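Local coordinates for heavy-metal chelation domain-containing protein (Pyrococcus horikoshii, PDB 3NPG) that is of unknown function but belongs to the DUF364 family, whose putative heavy-metal chelation regions suggest a role in handling metal ions, at the interface of chains A and B. Residues are numbered along the deposited sequence; one frame, centred on the assembly and turned at random. Chains: chain A/B, uncharacterized DUF364 family protein.

Contacts 1 and 3 use the same helix end in opposite senses: B:Lys231 and B:Leu232 in contact 1, and A:Lys231 and A:Leu232 in contact 3, lie at the end of the helix that starts at residue 223. Leu84 of helix 79-96 touches the leucine in both, as A:Leu84 and then B:Leu84. The two lie about 19 Å apart between the centres of their C-alpha atoms, as two-fold related regions can. Contact 2 holds the symmetric middle, about 16 Å from contact 1 and 9 Å from contact 3 by the same measure. Apolar packing at the axis and a helix end on either flank would together fix how the subunits are turned.

Contact 1: the interface of chains A and B. Residues chain A 26, 62, 65, 70, 84; chain B 228, 231-232.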
loop_
_atom_site.group_PDB
_atom_site.type_symbol
_atom_site.label_atom_id
_atom_site.label_comp_id
_atom_site.label_asym_id
_atom_site.label_seq_id
_atom_site.Cartn_x
_atom_site.Cartn_y
_atom_site.Cartn_z
ATOM N N PHE A 26 16.068 -12.667 21.101
ATOM C CA PHE A 26 15.347 -12.580 19.825
ATOM C C PHE A 26 14.652 -11.225 19.710
ATOM O O PHE A 26 14.537 -10.505 20.707
ATOM C CB PHE A 26 14.315 -13.722 19.702
ATOM C CG PHE A 26 13.218 -13.673 20.741
ATOM C CD1 PHE A 26 13.402 -14.237 21.997
ATOM C CD2 PHE A 26 12.001 -13.065 20.462
ATOM C CE1 PHE A 26 12.401 -14.165 22.965
ATOM C CE2 PHE A 26 10.997 -13.005 21.429
ATOM C CZ PHE A 26 11.203 -13.555 22.675
ATOM N N ILE A 62 2.958 -17.774 20.898
ATOM C CA ILE A 62 4.093 -18.183 21.732
ATOM C C ILE A 62 4.051 -17.474 23.100
ATOM O O ILE A 62 4.107 -16.241 23.164
ATOM C CB ILE A 62 5.452 -17.970 20.992
ATOM C CG1 ILE A 62 5.530 -18.860 19.730
ATOM C CG2 ILE A 62 6.635 -18.238 21.923
ATOM C CD1 ILE A 62 6.537 -18.388 18.669
ATOM N N PRO A 65 8.991 -18.380 25.170
ATOM C CA PRO A 65 9.894 -18.462 24.017
ATOM C C PRO A 65 11.037 -19.449 24.211
ATOM O O PRO A 65 11.686 -19.460 25.261
ATOM C CB PRO A 65 10.409 -17.022 23.863
ATOM C CG PRO A 65 9.506 -16.180 24.719
ATOM C CD PRO A 65 9.066 -17.059 25.819
ATOM N N PHE A 70 10.030 -21.709 18.565
ATOM C CA PHE A 70 10.168 -20.799 17.423
ATOM C C PHE A 70 10.172 -21.564 16.113
ATOM O O PHE A 70 9.388 -21.244 15.221
ATOM C CB PHE A 70 11.450 -19.946 17.549
ATOM C CG PHE A 70 11.358 -18.751 18.484
ATOM C CD1 PHE A 70 10.158 -18.420 19.106
ATOM C CD2 PHE A 70 12.463 -17.938 18.710
ATOM C CE1 PHE A 70 10.074 -17.320 19.958
ATOM C CE2 PHE A 70 12.377 -16.835 19.560
ATOM C CZ PHE A 70 11.184 -16.533 20.181
ATOM N N LEU A 84 9.920 -15.279 12.894
ATOM C CA LEU A 84 10.694 -15.682 14.085
ATOM C C LEU A 84 11.179 -17.141 13.963
ATOM O O LEU A 84 12.278 -17.469 14.422
ATOM C CB LEU A 84 9.860 -15.499 15.366
ATOM C CG LEU A 84 9.800 -14.073 15.932
ATOM C CD1 LEU A 84 8.581 -13.888 16.820
ATOM C CD2 LEU A 84 11.075 -13.727 16.699
ATOM N N VAL B 228 9.422 -9.488 26.591
ATOM C CA VAL B 228 9.198 -10.768 25.911
ATOM C C VAL B 228 8.084 -10.606 24.867
ATOM O O VAL B 228 8.243 -11.036 23.727
ATOM C CB VAL B 228 8.873 -11.895 26.940
ATOM C CG1 VAL B 228 8.286 -13.125 26.252
ATOM C CG2 VAL B 228 10.109 -12.264 27.756
ATOM N N LYS B 231 9.248 -8.170 21.948
ATOM C CA LYS B 231 10.151 -8.909 21.062
ATOM C C LYS B 231 9.382 -9.953 20.220
ATOM O O LYS B 231 9.801 -10.276 19.110
ATOM C CB LYS B 231 11.267 -9.592 21.879
ATOM C CG LYS B 231 12.317 -8.630 22.408
ATOM C CD LYS B 231 13.118 -9.246 23.539
ATOM C CE LYS B 231 14.293 -8.383 23.909
ATOM N NZ LYS B 231 14.811 -8.701 25.250
ATOM N N LEU B 232 8.253 -10.472 20.759
ATOM C CA LEU B 232 7.418 -11.457 20.055
ATOM C C LEU B 232 6.456 -10.795 19.067
ATOM O O LEU B 232 5.845 -11.486 18.248
ATOM C CB LEU B 232 6.640 -12.339 21.051
ATOM C CG LEU B 232 7.423 -13.508 21.668
ATOM C CD1 LEU B 232 6.713 -14.053 22.887
ATOM C CD2 LEU B 232 7.655 -14.618 20.653
#
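A:Phe26 and B:Leu232 meet through two different turns at their first torsions. In A:Phe26, CG stands between the backbone N and the carbonyl carbon (chi1 63°), which swings the ring from strand 22-27 toward chain B. In B:Leu232, CG lies beside its own backbone N and opposite the carbonyl carbon (chi1 -81°), a turn that brings CG to 3.6 Å from CE2 of the A:Phe26 ring. The two methyls then part company: CD2 packs 3.7 Å from CE1 of A:Phe70, while CD1 lies 3.4 Å from the carbonyl O of A:Ile62 and 4.0 Å from CG of A:Pro65. A leucine suits this place because its fork spreads one methyl among apolar side chains and the other against a proline ring and a backbone carbonyl. A:Leu84 and the CG2 of A:Ile62 close in on CD2, both side chains crossing the leucine at about a right angle. Within chain A, CZ of A:Phe70 sits 3.4 Å above the plane of the A:Phe26 ring, over its centre, and steadies that ring from one face. The aliphatic stem of B:Lys231 adds its CB at 3.5 Å from CE2 of A:Phe26, with the rest of the chain extended past the phenylalanine carbonyl. One turn back, CG1 of B:Val228 rests 3.6 Å from CG of A:Pro65, a rigid ring that offers a firm surface. The patch packs one subunit's helix end against a largely apolar surface of its neighbour, probably helping to hold the pair together.

Contact 2: the interface of chains A and B. Residues chain A 30-31, 50, 52; chain B 30, 50, 52, 58.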
loop_
_atom_site.group_PDB
_atom_site.type_symbol
_atom_site.label_atom_id
_atom_site.label_comp_id
_atom_site.label_asym_id
_atom_site.label_seq_id
_atom_site.Cartn_x
_atom_site.Cartn_y
_atom_site.Cartn_z
ATOM N N LEU A 30 12.825 -4.417 12.624
ATOM C CA LEU A 30 13.123 -3.944 11.276
ATOM C C LEU A 30 14.596 -3.491 11.154
ATOM O O LEU A 30 15.140 -2.903 12.092
ATOM C CB LEU A 30 12.182 -2.785 10.894
ATOM C CG LEU A 30 10.717 -3.156 10.639
ATOM C CD1 LEU A 30 9.852 -1.926 10.611
ATOM C CD2 LEU A 30 10.561 -3.935 9.341
ATOM N N PRO A 31 15.262 -3.747 9.996
ATOM C CA PRO A 31 14.740 -4.409 8.780
ATOM C C PRO A 31 14.632 -5.930 8.912
ATOM O O PRO A 31 13.910 -6.566 8.139
ATOM C CB PRO A 31 15.756 -3.996 7.710
ATOM C CG PRO A 31 17.047 -3.850 8.464
ATOM C CD PRO A 31 16.664 -3.310 9.819
ATOM N N THR A 50 11.846 -9.037 7.843
ATOM C CA THR A 50 10.513 -8.685 8.307
ATOM C C THR A 50 9.754 -8.039 7.169
ATOM O O THR A 50 10.285 -7.147 6.500
ATOM C CB THR A 50 10.602 -7.768 9.541
ATOM O OG1 THR A 50 11.418 -8.397 10.528
ATOM C CG2 THR A 50 9.246 -7.456 10.129
ATOM N N PRO A 52 6.571 -6.055 6.871
ATOM C CA PRO A 52 5.437 -5.409 7.564
ATOM C C PRO A 52 4.174 -5.314 6.725
ATOM O O PRO A 52 3.075 -5.348 7.276
ATOM C CB PRO A 52 5.982 -4.029 7.930
ATOM C CG PRO A 52 7.135 -3.807 6.996
ATOM C CD PRO A 52 7.733 -5.144 6.766
ATOM N N LEU B 30 8.832 -4.153 15.698
ATOM C CA LEU B 30 7.388 -4.094 15.492
ATOM C C LEU B 30 6.637 -4.882 16.588
ATOM O O LEU B 30 7.106 -5.945 17.013
ATOM C CB LEU B 30 7.020 -4.645 14.101
ATOM C CG LEU B 30 7.405 -3.776 12.903
ATOM C CD1 LEU B 30 7.294 -4.552 11.634
ATOM C CD2 LEU B 30 6.544 -2.525 12.825
ATOM N N THR B 50 6.343 2.084 15.794
ATOM C CA THR B 50 7.086 2.002 14.548
ATOM C C THR B 50 6.120 2.138 13.371
ATOM O O THR B 50 5.062 1.484 13.350
ATOM C CB THR B 50 7.904 0.694 14.485
ATOM O OG1 THR B 50 8.772 0.632 15.617
ATOM C CG2 THR B 50 8.722 0.578 13.209
ATOM N N PRO B 52 6.465 1.543 9.635
ATOM C CA PRO B 52 7.317 1.076 8.523
ATOM C C PRO B 52 7.009 1.734 7.177
ATOM O O PRO B 52 7.911 1.904 6.356
ATOM C CB PRO B 52 7.061 -0.435 8.490
ATOM C CG PRO B 52 5.766 -0.621 9.198
ATOM C CD PRO B 52 5.707 0.428 10.237
ATOM N N TYR B 58 16.874 1.995 5.421
ATOM C CA TYR B 58 17.241 1.387 6.696
ATOM C C TYR B 58 18.656 1.762 7.077
ATOM O O TYR B 58 19.588 0.964 6.924
ATOM C CB TYR B 58 17.023 -0.138 6.683
ATOM C CG TYR B 58 15.563 -0.521 6.788
ATOM C CD1 TYR B 58 14.884 -0.433 8.002
ATOM C CD2 TYR B 58 14.836 -0.894 5.661
ATOM C CE1 TYR B 58 13.528 -0.741 8.096
ATOM C CE2 TYR B 58 13.480 -1.201 5.743
ATOM C CZ TYR B 58 12.829 -1.121 6.963
ATOM O OH TYR B 58 11.499 -1.435 7.053
#
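A:Leu30 and A:Pro52 meet their own counterparts, B:Leu30 and B:Pro52, in an apolar, two-fold symmetric interface between copies of this DUF364 family protein, and the patch probably anchors the centre of the dimer within the deposited tetramer. The leucine side chains approach obliquely, and A:Leu30 CD1 lies 3.8 Å from B:Leu30 CD1. Each CD1 also passes the CG2 methyl of the opposite threonine, A:Leu30 CD1 standing 3.8 Å from B:Thr50 CG2. That methyl points toward the partner because OG1 takes the position beside the backbone N (chi1 -57° in B:Thr50), which leaves CG2 opposite that nitrogen. Threonine therefore shows its neighbour an apolar branch while keeping its hydroxyl on another side. A:Leu30 CD1 also reaches B:Pro52 CB at 3.8 Å. The rings of A:Pro52 and B:Pro52, each at the start of a 3-10 helix, slide past one another in opposite directions, with A:Pro52 CB 3.6 Å from B:Pro52 CG; their rigidity suits a contact between identical surfaces. To one side of the pair, B:Tyr58 provides a broad aromatic face. A:Pro31 lays its CB over the centre of that ring, 3.6 Å from its centroid, in a CH-pi contact. The peptide bond before A:Pro31 is cis, a geometry that proline tolerates far better than other residues, and probably helps A:Leu30 and A:Pro31 reach the same tyrosine. CB of A:Leu30 lies 3.7 Å from CE1 of B:Tyr58, and CD2 of A:Leu30 lies 3.5 Å from its phenolic OH.

Contact 3: the interface of chains A and B. Residues chain A 231-234; chain B 28, 60, 80, 84.
Two hydrogen bonds join the closing turn of helix 223-232 in chain A to chain B. The backbone N of B:Phe28 donates to the carbonyl O of A:Lys231 at 2.8 Å. The side-chain amide nitrogen ND2 of B:Asn60 donates to the carbonyl O of A:Leu232, also at 2.8 Å and fairly straight (157° at the hydrogen). It arrives in the carbonyl plane on a lone pair, and the acceptor lies near the plane of the asparagine amide. The torsion of B:Asn60 carries CG away from its backbone N (chi1 -155°), which sends the amide toward the helix end. Carbonyls there usually lack the next turn's N-H groups, and the helix dipole would probably strengthen them as acceptors. A:Gly233 then turns the chain with a positive phi (78°) that suits glycine. Replacing B:Asn60 by alanine would probably leave the A:Leu232 carbonyl without this donor and CD2 of that leucine less covered.

Apolar contacts support these bonds. CD2 of A:Leu232 lies 4.0 Å from both CG of B:Asn60 and CD1 of B:Leu84. Within chain B, CG2 of B:Ile80 sits over the centre of the B:Phe28 ring, steadying that residue. The site probably caps the helix end from the neighbouring subunit and helps fix how the two chains sit together.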
loop_
_atom_site.group_PDB
_atom_site.type_symbol
_atom_site.label_atom_id
_atom_site.label_comp_id
_atom_site.label_asym_id
_atom_site.label_seq_id
_atom_site.Cartn_x
_atom_site.Cartn_y
_atom_site.Cartn_z
ATOM N N LYS A 231 19.506 -3.757 15.931
ATOM C CA LYS A 231 18.650 -3.050 16.889
ATOM C C LYS A 231 18.473 -1.582 16.493
ATOM O O LYS A 231 17.432 -0.991 16.787
ATOM C CB LYS A 231 19.226 -3.158 18.308
ATOM C CG LYS A 231 19.048 -4.526 18.941
ATOM C CD LYS A 231 19.988 -4.720 20.117
ATOM C CE LYS A 231 19.654 -5.970 20.880
ATOM N NZ LYS A 231 20.786 -6.423 21.719
ATOM N N LEU A 232 19.489 -0.995 15.809
ATOM C CA LEU A 232 19.438 0.401 15.352
ATOM C C LEU A 232 18.675 0.551 14.028
ATOM O O LEU A 232 18.373 1.668 13.619
ATOM C CB LEU A 232 20.860 0.986 15.214
ATOM C CG LEU A 232 21.519 1.468 16.509
ATOM C CD1 LEU A 232 22.997 1.645 16.322
ATOM C CD2 LEU A 232 20.889 2.759 16.999
ATOM N N GLY A 233 18.374 -0.574 13.379
ATOM C CA GLY A 233 17.653 -0.587 12.110
ATOM C C GLY A 233 18.527 -0.241 10.919
ATOM O O GLY A 233 18.033 0.282 9.918
ATOM N N SER A 234 19.851 -0.512 11.029
ATOM C CA SER A 234 20.819 -0.224 9.966
ATOM C C SER A 234 21.209 -1.508 9.247
ATOM O O SER A 234 21.830 -2.386 9.854
ATOM C CB SER A 234 22.060 0.452 10.546
ATOM O OG SER A 234 23.004 0.776 9.537
ATOM N N PHE B 28 14.663 -1.210 17.407
ATOM C CA PHE B 28 13.752 -0.636 16.429
ATOM C C PHE B 28 12.930 -1.784 15.841
ATOM O O PHE B 28 13.346 -2.411 14.865
ATOM C CB PHE B 28 14.537 0.117 15.325
ATOM C CG PHE B 28 13.668 0.744 14.258
ATOM C CD1 PHE B 28 12.933 1.896 14.522
ATOM C CD2 PHE B 28 13.615 0.205 12.974
ATOM C CE1 PHE B 28 12.118 2.466 13.540
ATOM C CE2 PHE B 28 12.810 0.784 11.988
ATOM C CZ PHE B 28 12.070 1.912 12.276
ATOM N N ASN B 60 21.129 4.369 9.989
ATOM C CA ASN B 60 21.182 5.062 11.275
ATOM C C ASN B 60 22.569 5.683 11.485
ATOM O O ASN B 60 23.576 4.977 11.425
ATOM C CB ASN B 60 20.831 4.106 12.418
ATOM C CG ASN B 60 20.277 4.796 13.647
ATOM O OD1 ASN B 60 20.816 5.791 14.126
ATOM N ND2 ASN B 60 19.225 4.231 14.220
ATOM N N ILE B 80 13.680 6.291 11.691
ATOM C CA ILE B 80 14.309 5.304 12.586
ATOM C C ILE B 80 14.956 6.013 13.784
ATOM O O ILE B 80 14.764 5.592 14.927
ATOM C CB ILE B 80 15.337 4.405 11.822
ATOM C CG1 ILE B 80 14.697 3.749 10.570
ATOM C CG2 ILE B 80 15.936 3.357 12.756
ATOM C CD1 ILE B 80 15.672 3.048 9.668
ATOM N N LEU B 84 13.410 5.866 17.768
ATOM C CA LEU B 84 14.329 5.492 18.855
ATOM C C LEU B 84 14.500 6.644 19.859
ATOM O O LEU B 84 14.644 6.401 21.055
ATOM C CB LEU B 84 15.697 5.067 18.289
ATOM C CG LEU B 84 15.787 3.632 17.747
ATOM C CD1 LEU B 84 16.933 3.492 16.774
ATOM C CD2 LEU B 84 15.939 2.638 18.865
#